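Local structure of Phthiocerol/phthiodiolone dimycocerosyl transferase (Mycobacterium tuberculosis, 1Q9J) at residues A[301-304]-A[305-309]. The protein probably esterifies phthiocerol, phthiodiolone and phenolphthiocerol with mycocerosic acids taken directly from mycocerosic acid synthase, the last step in making these dimycocerosate lipids. Sequence-based numbering, arbitrary orientation.
Sequences VDLA and SDIVA
Ile307 lies alongside Leu303, one turn back, its CD1 4.4 Å from Leu303 CG, in an i to i+4 pairing on the α-helix 300-317. The first turns of this helix illustrate how one backbone repeat serves an amphipathic surface: four successive carbonyls, from Val301 to Ala304, each accept the N-H four residues on. The bond from Ile307 N to Leu303 O is 3.0 Å long, with an N-H...O angle of 165°, against 151° for that from Asp306 N to Asp302 O. On the inner face Leu303 and Ile307 both pack on Leu246 of helix 237-253 and on Tyr290 of strand 285-292, so the pair ties helix 300-317 to both of these elements. Asp306 has its CG opposite the backbone N and beside the carbonyl carbon (chi1 -173°), and its OD2 is hydrogen-bonded to the Tyr290 hydroxyl. Val308 rests on Ala239 and neighbours Arg312, which is thought to matter for recognising the acyl carrier domain of mycocerosic acid synthase. Val301 O carries a double load. Besides the bond from Ser305 N at 2.8 Å, Val301 O takes a weak one from the hydroxyl of the same serine: a chi1 of -74° swings Ser305 OG back beside the backbone N, 3.3 Å from Val301 O and 3.9 Å from Val301 CG1.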
# COMPACT_ATOMS: atom_id res chain seq x y z
N VAL A 301 -0.53 13.53 -22.20
CA VAL A 301 0.69 12.83 -22.57
C VAL A 301 1.93 13.64 -22.20
O VAL A 301 2.91 13.09 -21.71
CB VAL A 301 0.71 12.51 -24.06
CG1 VAL A 301 1.82 11.53 -24.37
CG2 VAL A 301 -0.63 11.95 -24.48
N ASP A 302 1.90 14.94 -22.44
CA ASP A 302 3.04 15.77 -22.11
C ASP A 302 3.43 15.59 -20.65
O ASP A 302 4.59 15.35 -20.33
CB ASP A 302 2.74 17.25 -22.39
CG ASP A 302 3.37 17.75 -23.69
OD1 ASP A 302 3.00 17.23 -24.77
OD2 ASP A 302 4.23 18.66 -23.62
N LEU A 303 2.44 15.71 -19.77
CA LEU A 303 2.64 15.56 -18.33
C LEU A 303 3.04 14.13 -17.97
O LEU A 303 4.05 13.90 -17.31
CB LEU A 303 1.34 15.93 -17.59
CG LEU A 303 1.36 16.00 -16.07
CD1 LEU A 303 2.31 17.08 -15.62
CD2 LEU A 303 -0.04 16.26 -15.55
N ALA A 304 2.25 13.17 -18.43
CA ALA A 304 2.52 11.76 -18.18
C ALA A 304 3.96 11.38 -18.51
O ALA A 304 4.66 10.78 -17.69
CB ALA A 304 1.56 10.90 -18.98
N SER A 305 4.40 11.73 -19.72
CA SER A 305 5.75 11.41 -20.18
C SER A 305 6.85 12.08 -19.39
O SER A 305 7.89 11.48 -19.12
CB SER A 305 5.90 11.76 -21.66
OG SER A 305 5.21 10.82 -22.48
N ASP A 306 6.62 13.33 -19.00
CA ASP A 306 7.62 14.05 -18.23
C ASP A 306 7.83 13.36 -16.88
O ASP A 306 8.97 13.22 -16.42
CB ASP A 306 7.18 15.50 -18.04
CG ASP A 306 8.26 16.33 -17.40
OD1 ASP A 306 9.42 16.31 -17.89
OD2 ASP A 306 7.96 17.02 -16.40
N ILE A 307 6.74 12.94 -16.25
CA ILE A 307 6.83 12.26 -14.97
C ILE A 307 7.68 11.00 -15.15
O ILE A 307 8.71 10.84 -14.50
CB ILE A 307 5.44 11.84 -14.43
CG1 ILE A 307 4.54 13.07 -14.31
CG2 ILE A 307 5.59 11.17 -13.06
CD1 ILE A 307 3.16 12.76 -13.75
N VAL A 308 7.22 10.11 -16.03
CA VAL A 308 7.93 8.88 -16.27
C VAL A 308 9.40 9.09 -16.56
O VAL A 308 10.24 8.30 -16.13
CB VAL A 308 7.40 8.11 -17.46
CG1 VAL A 308 8.27 6.88 -17.68
CG2 VAL A 308 5.97 7.71 -17.25
N ALA A 309 9.72 10.14 -17.30
CA ALA A 309 11.10 10.39 -17.63
C ALA A 309 11.86 10.81 -16.39
O ALA A 309 12.92 10.26 -16.10
CB ALA A 309 11.20 11.47 -18.70